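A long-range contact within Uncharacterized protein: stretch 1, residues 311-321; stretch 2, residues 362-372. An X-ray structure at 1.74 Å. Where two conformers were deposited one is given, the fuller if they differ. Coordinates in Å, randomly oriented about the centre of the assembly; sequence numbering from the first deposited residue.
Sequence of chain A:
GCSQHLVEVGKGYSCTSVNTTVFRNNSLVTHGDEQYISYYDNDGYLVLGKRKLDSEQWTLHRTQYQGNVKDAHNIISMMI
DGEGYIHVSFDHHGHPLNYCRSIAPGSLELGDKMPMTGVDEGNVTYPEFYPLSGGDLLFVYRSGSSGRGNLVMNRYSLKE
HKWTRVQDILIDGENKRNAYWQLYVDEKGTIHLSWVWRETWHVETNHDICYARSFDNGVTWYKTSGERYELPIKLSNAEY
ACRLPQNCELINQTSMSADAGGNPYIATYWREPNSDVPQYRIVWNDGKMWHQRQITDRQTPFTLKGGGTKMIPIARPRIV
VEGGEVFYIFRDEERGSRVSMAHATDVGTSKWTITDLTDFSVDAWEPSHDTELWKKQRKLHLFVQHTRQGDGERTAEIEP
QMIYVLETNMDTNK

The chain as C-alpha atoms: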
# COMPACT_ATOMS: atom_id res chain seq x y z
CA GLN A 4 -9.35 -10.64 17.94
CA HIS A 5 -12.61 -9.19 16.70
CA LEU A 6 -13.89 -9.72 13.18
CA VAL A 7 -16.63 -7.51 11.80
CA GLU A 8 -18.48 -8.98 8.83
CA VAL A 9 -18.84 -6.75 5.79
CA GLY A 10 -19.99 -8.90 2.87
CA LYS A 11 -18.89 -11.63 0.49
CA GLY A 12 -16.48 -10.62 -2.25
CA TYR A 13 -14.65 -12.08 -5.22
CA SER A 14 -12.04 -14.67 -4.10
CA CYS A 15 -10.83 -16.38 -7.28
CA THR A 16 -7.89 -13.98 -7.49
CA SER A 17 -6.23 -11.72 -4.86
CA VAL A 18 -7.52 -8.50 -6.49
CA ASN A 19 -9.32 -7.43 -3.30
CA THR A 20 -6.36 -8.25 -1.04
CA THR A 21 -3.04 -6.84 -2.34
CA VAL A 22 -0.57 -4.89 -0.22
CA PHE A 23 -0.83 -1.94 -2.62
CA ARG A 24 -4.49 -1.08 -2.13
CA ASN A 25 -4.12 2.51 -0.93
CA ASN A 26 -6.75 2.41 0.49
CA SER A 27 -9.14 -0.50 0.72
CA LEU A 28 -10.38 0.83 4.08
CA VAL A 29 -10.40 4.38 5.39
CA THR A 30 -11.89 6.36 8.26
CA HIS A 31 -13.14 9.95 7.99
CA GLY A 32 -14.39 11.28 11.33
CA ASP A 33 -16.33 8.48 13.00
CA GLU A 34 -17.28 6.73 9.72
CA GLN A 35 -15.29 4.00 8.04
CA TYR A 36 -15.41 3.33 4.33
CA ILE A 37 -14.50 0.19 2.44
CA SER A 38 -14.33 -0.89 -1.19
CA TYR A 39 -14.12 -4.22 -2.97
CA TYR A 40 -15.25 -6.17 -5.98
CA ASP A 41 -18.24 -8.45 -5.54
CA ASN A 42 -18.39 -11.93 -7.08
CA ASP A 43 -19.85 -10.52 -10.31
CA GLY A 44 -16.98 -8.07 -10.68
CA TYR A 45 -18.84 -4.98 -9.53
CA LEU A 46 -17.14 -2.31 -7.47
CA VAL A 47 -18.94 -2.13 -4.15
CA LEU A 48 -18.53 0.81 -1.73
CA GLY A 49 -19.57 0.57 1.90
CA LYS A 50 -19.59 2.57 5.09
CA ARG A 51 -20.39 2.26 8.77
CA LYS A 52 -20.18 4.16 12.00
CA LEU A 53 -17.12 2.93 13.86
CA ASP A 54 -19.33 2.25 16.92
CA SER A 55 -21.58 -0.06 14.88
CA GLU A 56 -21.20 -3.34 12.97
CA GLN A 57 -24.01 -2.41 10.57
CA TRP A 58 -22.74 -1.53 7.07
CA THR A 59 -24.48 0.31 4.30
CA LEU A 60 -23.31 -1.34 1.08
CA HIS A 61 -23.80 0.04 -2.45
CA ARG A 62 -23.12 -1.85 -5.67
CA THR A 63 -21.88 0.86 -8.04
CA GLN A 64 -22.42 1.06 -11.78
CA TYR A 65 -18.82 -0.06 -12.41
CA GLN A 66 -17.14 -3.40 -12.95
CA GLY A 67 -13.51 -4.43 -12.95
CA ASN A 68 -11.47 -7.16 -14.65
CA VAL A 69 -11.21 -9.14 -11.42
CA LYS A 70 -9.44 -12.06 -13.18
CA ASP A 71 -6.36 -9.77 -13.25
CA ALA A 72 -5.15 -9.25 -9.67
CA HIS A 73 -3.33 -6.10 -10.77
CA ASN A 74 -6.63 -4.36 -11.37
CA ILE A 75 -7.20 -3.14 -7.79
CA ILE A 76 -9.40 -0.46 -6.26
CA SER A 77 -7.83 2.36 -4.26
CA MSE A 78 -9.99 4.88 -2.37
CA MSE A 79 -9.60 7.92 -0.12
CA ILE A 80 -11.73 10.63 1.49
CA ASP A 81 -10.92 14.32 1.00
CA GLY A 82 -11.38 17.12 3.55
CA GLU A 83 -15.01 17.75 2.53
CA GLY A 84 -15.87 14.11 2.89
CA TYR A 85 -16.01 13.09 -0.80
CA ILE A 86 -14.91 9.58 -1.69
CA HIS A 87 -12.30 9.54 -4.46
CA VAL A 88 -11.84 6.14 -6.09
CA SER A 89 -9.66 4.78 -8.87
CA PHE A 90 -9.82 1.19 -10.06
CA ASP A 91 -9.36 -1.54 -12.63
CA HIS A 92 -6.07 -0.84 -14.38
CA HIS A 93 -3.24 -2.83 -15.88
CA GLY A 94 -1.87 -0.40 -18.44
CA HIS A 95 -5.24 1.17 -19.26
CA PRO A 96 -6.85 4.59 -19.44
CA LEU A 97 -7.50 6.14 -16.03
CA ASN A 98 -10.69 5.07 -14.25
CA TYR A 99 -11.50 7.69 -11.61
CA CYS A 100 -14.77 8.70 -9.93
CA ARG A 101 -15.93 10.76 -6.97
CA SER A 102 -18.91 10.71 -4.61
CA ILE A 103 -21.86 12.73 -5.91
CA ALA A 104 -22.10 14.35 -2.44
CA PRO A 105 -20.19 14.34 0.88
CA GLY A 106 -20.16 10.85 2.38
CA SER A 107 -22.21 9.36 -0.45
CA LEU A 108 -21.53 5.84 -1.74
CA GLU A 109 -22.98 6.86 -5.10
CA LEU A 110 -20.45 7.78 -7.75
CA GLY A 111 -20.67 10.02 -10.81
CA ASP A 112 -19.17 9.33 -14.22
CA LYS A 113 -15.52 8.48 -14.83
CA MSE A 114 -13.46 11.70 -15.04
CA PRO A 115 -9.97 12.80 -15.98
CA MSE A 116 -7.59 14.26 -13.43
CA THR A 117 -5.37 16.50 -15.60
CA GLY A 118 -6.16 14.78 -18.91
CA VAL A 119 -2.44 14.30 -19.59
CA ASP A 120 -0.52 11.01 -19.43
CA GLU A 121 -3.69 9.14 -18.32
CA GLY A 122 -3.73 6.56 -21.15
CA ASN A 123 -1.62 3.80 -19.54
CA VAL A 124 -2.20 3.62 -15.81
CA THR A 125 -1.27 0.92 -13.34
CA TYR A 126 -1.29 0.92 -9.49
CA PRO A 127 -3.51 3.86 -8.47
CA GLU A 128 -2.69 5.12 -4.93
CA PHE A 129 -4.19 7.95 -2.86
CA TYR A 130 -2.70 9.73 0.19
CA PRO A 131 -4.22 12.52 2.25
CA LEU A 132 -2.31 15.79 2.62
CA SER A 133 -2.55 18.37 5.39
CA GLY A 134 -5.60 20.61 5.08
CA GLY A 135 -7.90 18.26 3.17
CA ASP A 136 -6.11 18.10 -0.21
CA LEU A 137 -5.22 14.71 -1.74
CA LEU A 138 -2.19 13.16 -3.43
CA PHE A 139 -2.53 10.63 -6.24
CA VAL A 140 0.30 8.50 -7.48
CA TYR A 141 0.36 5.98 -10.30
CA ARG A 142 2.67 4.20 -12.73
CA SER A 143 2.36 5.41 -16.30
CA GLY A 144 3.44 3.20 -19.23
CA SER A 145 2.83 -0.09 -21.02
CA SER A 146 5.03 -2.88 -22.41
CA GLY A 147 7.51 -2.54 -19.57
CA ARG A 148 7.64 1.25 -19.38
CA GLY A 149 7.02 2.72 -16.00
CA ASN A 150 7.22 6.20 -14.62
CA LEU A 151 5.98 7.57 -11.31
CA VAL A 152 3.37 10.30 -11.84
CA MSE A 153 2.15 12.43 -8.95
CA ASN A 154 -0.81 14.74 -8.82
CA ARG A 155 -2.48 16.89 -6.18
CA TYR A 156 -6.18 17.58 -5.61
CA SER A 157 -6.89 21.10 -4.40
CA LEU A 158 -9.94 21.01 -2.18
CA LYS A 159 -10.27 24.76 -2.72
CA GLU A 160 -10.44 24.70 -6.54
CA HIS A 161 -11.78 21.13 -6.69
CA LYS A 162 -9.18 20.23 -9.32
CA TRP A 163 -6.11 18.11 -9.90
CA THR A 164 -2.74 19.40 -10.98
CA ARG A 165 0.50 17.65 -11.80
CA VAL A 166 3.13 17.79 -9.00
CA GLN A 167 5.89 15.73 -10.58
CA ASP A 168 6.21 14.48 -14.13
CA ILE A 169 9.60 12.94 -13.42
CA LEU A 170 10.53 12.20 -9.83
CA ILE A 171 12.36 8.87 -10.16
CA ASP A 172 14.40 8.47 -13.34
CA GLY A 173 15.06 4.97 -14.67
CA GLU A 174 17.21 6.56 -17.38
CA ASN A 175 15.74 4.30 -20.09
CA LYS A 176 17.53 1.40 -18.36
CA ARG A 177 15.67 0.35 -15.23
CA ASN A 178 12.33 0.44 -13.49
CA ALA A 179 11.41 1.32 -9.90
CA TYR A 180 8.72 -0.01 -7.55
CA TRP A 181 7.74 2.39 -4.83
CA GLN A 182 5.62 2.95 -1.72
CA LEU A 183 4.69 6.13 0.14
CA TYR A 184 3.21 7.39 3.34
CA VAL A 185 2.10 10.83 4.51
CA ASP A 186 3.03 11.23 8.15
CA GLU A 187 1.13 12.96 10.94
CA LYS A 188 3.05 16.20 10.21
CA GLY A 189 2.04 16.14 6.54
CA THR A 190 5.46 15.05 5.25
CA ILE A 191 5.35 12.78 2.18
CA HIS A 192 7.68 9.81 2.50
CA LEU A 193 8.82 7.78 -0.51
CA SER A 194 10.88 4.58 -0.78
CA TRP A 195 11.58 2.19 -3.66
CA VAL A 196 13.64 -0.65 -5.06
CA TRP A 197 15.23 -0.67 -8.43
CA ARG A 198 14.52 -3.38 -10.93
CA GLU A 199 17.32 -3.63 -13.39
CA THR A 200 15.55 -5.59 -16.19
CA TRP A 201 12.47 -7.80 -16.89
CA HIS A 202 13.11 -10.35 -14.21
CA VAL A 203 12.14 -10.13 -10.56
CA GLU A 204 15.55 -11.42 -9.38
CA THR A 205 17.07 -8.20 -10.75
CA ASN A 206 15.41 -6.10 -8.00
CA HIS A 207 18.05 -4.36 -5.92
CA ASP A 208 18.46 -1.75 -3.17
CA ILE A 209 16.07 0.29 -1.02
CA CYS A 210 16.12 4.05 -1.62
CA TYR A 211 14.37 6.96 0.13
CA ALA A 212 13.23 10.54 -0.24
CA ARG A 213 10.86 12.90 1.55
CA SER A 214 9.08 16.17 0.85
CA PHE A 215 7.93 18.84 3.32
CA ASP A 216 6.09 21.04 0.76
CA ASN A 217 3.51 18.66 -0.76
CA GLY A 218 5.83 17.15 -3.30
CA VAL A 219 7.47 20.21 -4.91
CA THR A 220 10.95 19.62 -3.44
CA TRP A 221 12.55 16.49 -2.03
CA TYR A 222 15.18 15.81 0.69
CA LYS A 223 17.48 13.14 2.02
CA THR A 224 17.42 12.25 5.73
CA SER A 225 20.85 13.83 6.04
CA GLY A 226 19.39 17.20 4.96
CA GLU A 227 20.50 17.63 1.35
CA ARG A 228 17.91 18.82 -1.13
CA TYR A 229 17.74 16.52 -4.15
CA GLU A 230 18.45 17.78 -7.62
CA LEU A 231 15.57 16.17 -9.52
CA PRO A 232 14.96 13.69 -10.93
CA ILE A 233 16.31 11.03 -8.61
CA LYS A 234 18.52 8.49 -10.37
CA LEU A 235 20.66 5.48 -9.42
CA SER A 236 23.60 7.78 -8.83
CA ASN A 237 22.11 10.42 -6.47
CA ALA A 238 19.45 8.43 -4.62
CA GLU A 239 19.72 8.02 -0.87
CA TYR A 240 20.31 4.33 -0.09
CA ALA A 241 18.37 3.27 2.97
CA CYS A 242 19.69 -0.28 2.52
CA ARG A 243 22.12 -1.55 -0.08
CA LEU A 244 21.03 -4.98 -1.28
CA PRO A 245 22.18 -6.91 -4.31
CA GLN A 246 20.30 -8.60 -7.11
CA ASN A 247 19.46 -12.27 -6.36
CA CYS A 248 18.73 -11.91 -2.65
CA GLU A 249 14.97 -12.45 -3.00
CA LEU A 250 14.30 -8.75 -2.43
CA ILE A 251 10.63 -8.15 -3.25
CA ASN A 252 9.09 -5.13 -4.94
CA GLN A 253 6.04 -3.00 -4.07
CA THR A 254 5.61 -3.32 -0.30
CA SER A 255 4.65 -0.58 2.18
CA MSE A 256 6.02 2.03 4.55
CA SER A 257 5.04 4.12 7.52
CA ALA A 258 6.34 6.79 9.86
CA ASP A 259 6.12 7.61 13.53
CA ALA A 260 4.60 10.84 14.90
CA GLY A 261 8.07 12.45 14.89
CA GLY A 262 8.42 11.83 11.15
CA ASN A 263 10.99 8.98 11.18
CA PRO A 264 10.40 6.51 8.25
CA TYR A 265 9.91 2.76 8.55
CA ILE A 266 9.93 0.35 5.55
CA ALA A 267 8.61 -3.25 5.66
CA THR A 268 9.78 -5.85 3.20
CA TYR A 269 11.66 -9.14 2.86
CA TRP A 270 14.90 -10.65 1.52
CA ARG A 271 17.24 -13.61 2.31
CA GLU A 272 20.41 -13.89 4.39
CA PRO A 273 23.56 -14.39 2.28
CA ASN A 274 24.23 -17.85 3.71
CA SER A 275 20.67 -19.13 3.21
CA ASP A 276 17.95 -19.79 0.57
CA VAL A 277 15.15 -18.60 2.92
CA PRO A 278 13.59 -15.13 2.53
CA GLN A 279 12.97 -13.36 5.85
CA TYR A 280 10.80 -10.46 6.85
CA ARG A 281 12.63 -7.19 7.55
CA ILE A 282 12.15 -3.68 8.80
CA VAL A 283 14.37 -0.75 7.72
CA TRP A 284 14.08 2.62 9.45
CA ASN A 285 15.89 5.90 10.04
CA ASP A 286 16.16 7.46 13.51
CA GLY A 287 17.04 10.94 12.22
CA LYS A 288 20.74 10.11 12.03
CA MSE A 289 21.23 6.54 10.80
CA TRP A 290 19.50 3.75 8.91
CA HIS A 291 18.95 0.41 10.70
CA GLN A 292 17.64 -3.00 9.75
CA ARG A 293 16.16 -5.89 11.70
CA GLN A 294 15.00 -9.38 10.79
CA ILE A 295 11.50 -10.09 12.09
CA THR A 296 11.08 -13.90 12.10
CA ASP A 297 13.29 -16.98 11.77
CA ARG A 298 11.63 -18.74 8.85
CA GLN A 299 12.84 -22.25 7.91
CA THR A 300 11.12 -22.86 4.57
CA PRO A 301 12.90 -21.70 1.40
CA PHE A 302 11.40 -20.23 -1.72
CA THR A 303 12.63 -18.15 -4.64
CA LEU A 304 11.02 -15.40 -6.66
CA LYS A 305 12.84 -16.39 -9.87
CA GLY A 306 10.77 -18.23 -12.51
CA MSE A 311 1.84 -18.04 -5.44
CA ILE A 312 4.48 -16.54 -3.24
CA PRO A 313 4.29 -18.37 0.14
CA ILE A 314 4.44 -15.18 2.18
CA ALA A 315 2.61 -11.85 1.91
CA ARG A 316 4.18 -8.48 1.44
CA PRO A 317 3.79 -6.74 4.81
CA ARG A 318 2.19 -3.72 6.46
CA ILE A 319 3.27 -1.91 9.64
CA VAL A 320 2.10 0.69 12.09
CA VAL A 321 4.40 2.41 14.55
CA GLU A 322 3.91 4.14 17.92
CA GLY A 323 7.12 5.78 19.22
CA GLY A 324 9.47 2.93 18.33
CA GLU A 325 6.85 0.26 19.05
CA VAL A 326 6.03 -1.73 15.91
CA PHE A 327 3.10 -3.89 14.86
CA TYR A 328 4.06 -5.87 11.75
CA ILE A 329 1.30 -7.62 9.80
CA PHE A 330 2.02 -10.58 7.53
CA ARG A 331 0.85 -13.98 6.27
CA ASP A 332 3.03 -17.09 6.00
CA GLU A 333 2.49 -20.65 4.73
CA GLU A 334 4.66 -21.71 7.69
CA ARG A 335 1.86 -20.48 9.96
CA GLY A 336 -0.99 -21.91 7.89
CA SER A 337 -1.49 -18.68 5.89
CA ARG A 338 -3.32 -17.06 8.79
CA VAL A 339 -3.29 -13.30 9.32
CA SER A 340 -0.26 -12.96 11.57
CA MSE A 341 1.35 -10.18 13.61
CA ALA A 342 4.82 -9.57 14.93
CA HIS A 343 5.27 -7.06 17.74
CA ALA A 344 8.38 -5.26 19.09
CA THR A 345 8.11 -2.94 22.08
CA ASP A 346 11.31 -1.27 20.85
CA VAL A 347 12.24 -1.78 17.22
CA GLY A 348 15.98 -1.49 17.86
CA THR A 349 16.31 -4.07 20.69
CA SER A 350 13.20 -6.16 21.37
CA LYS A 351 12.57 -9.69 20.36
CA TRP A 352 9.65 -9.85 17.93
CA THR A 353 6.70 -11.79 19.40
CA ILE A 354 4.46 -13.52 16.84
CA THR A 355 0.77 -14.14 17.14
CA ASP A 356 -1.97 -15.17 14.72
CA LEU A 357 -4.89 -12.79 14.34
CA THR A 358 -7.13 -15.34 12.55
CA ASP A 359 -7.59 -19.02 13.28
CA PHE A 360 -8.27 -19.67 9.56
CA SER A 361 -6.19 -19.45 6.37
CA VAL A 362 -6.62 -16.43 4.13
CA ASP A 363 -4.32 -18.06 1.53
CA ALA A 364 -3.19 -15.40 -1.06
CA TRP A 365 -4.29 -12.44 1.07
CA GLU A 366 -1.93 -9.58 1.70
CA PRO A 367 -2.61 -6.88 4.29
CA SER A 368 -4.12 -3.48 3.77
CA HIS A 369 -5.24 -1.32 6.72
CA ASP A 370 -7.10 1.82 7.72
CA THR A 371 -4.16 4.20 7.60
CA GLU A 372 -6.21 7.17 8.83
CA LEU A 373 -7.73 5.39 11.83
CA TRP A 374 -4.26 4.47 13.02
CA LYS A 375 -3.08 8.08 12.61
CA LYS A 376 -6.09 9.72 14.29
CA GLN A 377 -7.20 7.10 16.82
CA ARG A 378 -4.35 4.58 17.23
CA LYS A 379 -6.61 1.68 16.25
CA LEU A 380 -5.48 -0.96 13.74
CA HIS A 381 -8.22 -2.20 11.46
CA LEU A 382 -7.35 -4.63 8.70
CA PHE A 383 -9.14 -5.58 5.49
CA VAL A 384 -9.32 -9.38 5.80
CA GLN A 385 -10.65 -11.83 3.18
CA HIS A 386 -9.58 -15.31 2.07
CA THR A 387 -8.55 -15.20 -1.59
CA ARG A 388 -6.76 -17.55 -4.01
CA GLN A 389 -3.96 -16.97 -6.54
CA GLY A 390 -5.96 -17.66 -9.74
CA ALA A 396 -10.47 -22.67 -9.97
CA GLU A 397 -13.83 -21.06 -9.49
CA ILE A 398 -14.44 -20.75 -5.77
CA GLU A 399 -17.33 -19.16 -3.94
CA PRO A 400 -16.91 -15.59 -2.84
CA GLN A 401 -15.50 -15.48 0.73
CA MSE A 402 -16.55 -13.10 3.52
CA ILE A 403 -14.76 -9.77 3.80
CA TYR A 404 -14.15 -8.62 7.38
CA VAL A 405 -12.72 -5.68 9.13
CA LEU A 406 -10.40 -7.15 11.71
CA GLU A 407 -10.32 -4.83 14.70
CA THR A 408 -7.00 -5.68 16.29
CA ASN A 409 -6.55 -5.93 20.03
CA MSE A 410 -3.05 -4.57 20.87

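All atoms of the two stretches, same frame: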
# COMPACT_ATOMS: atom_id res chain seq x y z
N MSE A 311 2.16 -18.88 -6.61
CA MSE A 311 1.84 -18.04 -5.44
C MSE A 311 3.08 -17.94 -4.60
O MSE A 311 3.76 -18.94 -4.30
CB MSE A 311 0.67 -18.55 -4.55
CG MSE A 311 0.10 -17.48 -3.59
SE MSE A 311 -0.93 -18.24 -2.05
CE MSE A 311 0.36 -19.49 -1.23
N ILE A 312 3.38 -16.73 -4.16
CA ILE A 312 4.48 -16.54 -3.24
C ILE A 312 3.97 -16.96 -1.84
O ILE A 312 2.88 -16.54 -1.42
CB ILE A 312 5.01 -15.10 -3.24
CG1 ILE A 312 5.44 -14.69 -4.66
CG2 ILE A 312 6.19 -14.98 -2.30
CD1 ILE A 312 5.54 -13.19 -4.86
N PRO A 313 4.74 -17.78 -1.12
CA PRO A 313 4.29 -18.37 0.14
C PRO A 313 4.10 -17.41 1.29
O PRO A 313 3.53 -17.79 2.32
CB PRO A 313 5.43 -19.35 0.50
CG PRO A 313 6.30 -19.44 -0.69
CD PRO A 313 6.10 -18.21 -1.48
N ILE A 314 4.62 -16.19 1.16
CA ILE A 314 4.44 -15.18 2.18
C ILE A 314 3.89 -13.89 1.54
O ILE A 314 4.09 -13.62 0.35
CB ILE A 314 5.74 -14.88 2.97
CG1 ILE A 314 6.80 -14.25 2.09
CG2 ILE A 314 6.30 -16.15 3.60
CD1 ILE A 314 8.07 -13.90 2.83
N ALA A 315 3.18 -13.11 2.35
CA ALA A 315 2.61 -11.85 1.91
C ALA A 315 3.60 -10.72 2.06
O ALA A 315 4.40 -10.71 3.00
CB ALA A 315 1.37 -11.52 2.71
N ARG A 316 3.50 -9.74 1.19
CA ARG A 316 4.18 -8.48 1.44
C ARG A 316 3.50 -7.79 2.66
O ARG A 316 2.29 -7.90 2.85
CB ARG A 316 4.13 -7.62 0.21
CG ARG A 316 4.99 -8.20 -0.88
CD ARG A 316 4.83 -7.51 -2.20
NE ARG A 316 3.50 -7.74 -2.73
CZ ARG A 316 3.12 -7.44 -3.97
NH1 ARG A 316 3.95 -6.84 -4.80
NH2 ARG A 316 1.88 -7.69 -4.35
N PRO A 317 4.29 -7.15 3.51
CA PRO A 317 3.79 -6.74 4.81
C PRO A 317 3.27 -5.32 4.94
O PRO A 317 3.54 -4.45 4.09
CB PRO A 317 5.03 -6.92 5.69
CG PRO A 317 6.15 -6.54 4.80
CD PRO A 317 5.77 -7.13 3.46
N ARG A 318 2.56 -5.09 6.03
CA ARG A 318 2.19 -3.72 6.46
C ARG A 318 2.67 -3.53 7.90
O ARG A 318 2.86 -4.51 8.62
CB ARG A 318 0.68 -3.48 6.42
CG ARG A 318 0.02 -3.48 5.04
CD ARG A 318 0.02 -2.12 4.43
NE ARG A 318 -0.67 -1.96 3.15
CZ ARG A 318 -1.60 -1.04 2.92
NH1 ARG A 318 -2.07 -0.25 3.89
NH2 ARG A 318 -2.11 -0.94 1.71
N ILE A 319 2.84 -2.27 8.29
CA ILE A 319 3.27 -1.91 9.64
C ILE A 319 2.54 -0.67 10.13
O ILE A 319 2.17 0.23 9.34
CB ILE A 319 4.79 -1.61 9.72
CG1 ILE A 319 5.23 -0.65 8.60
CG2 ILE A 319 5.61 -2.89 9.69
CD1 ILE A 319 6.65 -0.13 8.78
N VAL A 320 2.37 -0.60 11.44
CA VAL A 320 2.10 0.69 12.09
C VAL A 320 3.08 0.84 13.24
O VAL A 320 3.54 -0.16 13.81
CB VAL A 320 0.64 0.87 12.54
CG1 VAL A 320 -0.29 0.88 11.32
CG2 VAL A 320 0.23 -0.18 13.57
N VAL A 321 3.41 2.09 13.54
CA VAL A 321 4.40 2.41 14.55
C VAL A 321 3.84 3.42 15.57
O VAL A 321 3.09 4.34 15.21
CB VAL A 321 5.67 2.97 13.90
CG1 VAL A 321 6.80 3.17 14.92
CG2 VAL A 321 6.14 2.04 12.79
N VAL A 362 -6.17 -17.40 5.12
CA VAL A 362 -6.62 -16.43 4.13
C VAL A 362 -5.86 -16.56 2.81
O VAL A 362 -5.99 -15.72 1.92
CB VAL A 362 -6.53 -14.98 4.66
CG1 VAL A 362 -7.64 -14.70 5.66
CG2 VAL A 362 -5.15 -14.68 5.29
N ASP A 363 -5.08 -17.65 2.71
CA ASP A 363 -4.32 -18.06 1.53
C ASP A 363 -3.51 -16.93 0.86
O ASP A 363 -2.48 -16.53 1.39
CB ASP A 363 -5.25 -18.78 0.54
CG ASP A 363 -4.49 -19.46 -0.59
OD1 ASP A 363 -3.29 -19.78 -0.46
OD2 ASP A 363 -5.09 -19.70 -1.63
N ALA A 364 -3.98 -16.39 -0.27
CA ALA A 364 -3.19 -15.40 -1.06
C ALA A 364 -3.31 -13.96 -0.57
O ALA A 364 -2.69 -13.05 -1.14
CB ALA A 364 -3.61 -15.48 -2.51
N TRP A 365 -4.11 -13.75 0.45
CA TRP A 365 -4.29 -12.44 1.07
C TRP A 365 -2.95 -11.76 1.41
O TRP A 365 -1.99 -12.43 1.85
CB TRP A 365 -5.10 -12.60 2.36
CG TRP A 365 -5.25 -11.39 3.25
CD1 TRP A 365 -6.26 -10.51 3.22
CD2 TRP A 365 -4.41 -10.99 4.35
NE1 TRP A 365 -6.12 -9.56 4.18
CE2 TRP A 365 -4.99 -9.83 4.90
CE3 TRP A 365 -3.22 -11.47 4.90
CZ2 TRP A 365 -4.44 -9.16 5.98
CZ3 TRP A 365 -2.67 -10.79 5.98
CH2 TRP A 365 -3.29 -9.67 6.52
N GLU A 366 -2.89 -10.46 1.12
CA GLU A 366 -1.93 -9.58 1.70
C GLU A 366 -2.64 -8.49 2.48
O GLU A 366 -3.78 -8.11 2.18
CB GLU A 366 -1.03 -8.95 0.64
CG GLU A 366 -0.32 -9.92 -0.30
CD GLU A 366 0.59 -9.18 -1.26
OE1 GLU A 366 0.10 -8.34 -2.05
OE2 GLU A 366 1.80 -9.47 -1.26
N PRO A 367 -1.96 -7.92 3.49
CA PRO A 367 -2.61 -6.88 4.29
C PRO A 367 -2.76 -5.52 3.64
O PRO A 367 -1.90 -5.08 2.87
CB PRO A 367 -1.67 -6.71 5.49
CG PRO A 367 -0.34 -7.23 5.01
CD PRO A 367 -0.63 -8.29 4.00
N SER A 368 -3.93 -4.92 3.91
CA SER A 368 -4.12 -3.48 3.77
C SER A 368 -4.90 -3.04 5.02
O SER A 368 -5.63 -3.84 5.64
CB SER A 368 -4.86 -3.10 2.46
OG SER A 368 -6.07 -3.82 2.31
N HIS A 369 -4.69 -1.80 5.45
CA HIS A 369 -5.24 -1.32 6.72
C HIS A 369 -5.73 0.12 6.64
O HIS A 369 -5.43 0.86 5.68
CB HIS A 369 -4.17 -1.44 7.83
CG HIS A 369 -3.14 -0.34 7.86
ND1 HIS A 369 -2.04 -0.31 7.03
CD2 HIS A 369 -3.01 0.72 8.68
CE1 HIS A 369 -1.29 0.74 7.32
NE2 HIS A 369 -1.86 1.39 8.32
N ASP A 370 -6.48 0.51 7.66
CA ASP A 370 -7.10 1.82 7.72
C ASP A 370 -6.03 2.78 8.23
O ASP A 370 -5.87 3.01 9.45
CB ASP A 370 -8.34 1.77 8.59
CG ASP A 370 -9.13 3.05 8.56
OD1 ASP A 370 -8.56 4.13 8.28
OD2 ASP A 370 -10.35 2.96 8.84
N THR A 371 -5.29 3.33 7.28
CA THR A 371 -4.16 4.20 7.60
C THR A 371 -4.59 5.39 8.47
O THR A 371 -3.92 5.77 9.41
CB THR A 371 -3.49 4.76 6.33
OG1 THR A 371 -4.48 5.37 5.50
CG2 THR A 371 -2.79 3.66 5.55
N GLU A 372 -5.73 5.98 8.14
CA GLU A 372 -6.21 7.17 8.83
C GLU A 372 -6.69 6.90 10.26
O GLU A 372 -6.45 7.69 11.17
CB GLU A 372 -7.25 7.88 7.97
CG GLU A 372 -6.69 8.26 6.59
CD GLU A 372 -5.31 8.95 6.67
OE1 GLU A 372 -5.25 10.08 7.19
OE2 GLU A 372 -4.31 8.35 6.24
O HOH W 1 0.28 -18.54 1.86

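What holds the two stretches together most firmly? The carboxylate of Glu-366 meets Arg-316 in a two-pronged salt bridge: Arg-316 NE donates to Glu-366 OE2 at 2.8 Å, and Arg-316 NH2 donates to Glu-366 OE1 at 3.0 Å. The acid lies at the edge of the guanidinium, near its plane, where the N-H groups point. Glu-366 OE2 also accepts from the backbone, Arg-316 N, at 3.0 Å, so one carboxylate fixes both the main chain and the side chain of this arginine.

How does the other arginine, Arg-318, fit? It gives up more surface to the contact than any other residue. Its NH1 lies 3.1 Å from His-369 ND1, close to the guanidinium plane, while Ser-368 CB sits over one face, 3.6 Å from Arg-318 NH2. Arg-318 CG rests 3.3 Å from Pro-367 O.

Where does packing take over? Ala-315 points toward the other stretch, its CB 3.8 Å from Glu-366 CG and 4.0 Å from Pro-367 CD. Further along, Val-320 CG1 reaches His-369 NE2 at 3.4 Å.

What happens at the exposed end? Selenomethionine Met-311 extends its SE to 3.9 Å from Ala-364 CB and 3.2 Å from Asp-363 OD1, beside the type II' turn from Val-362 to Trp-365.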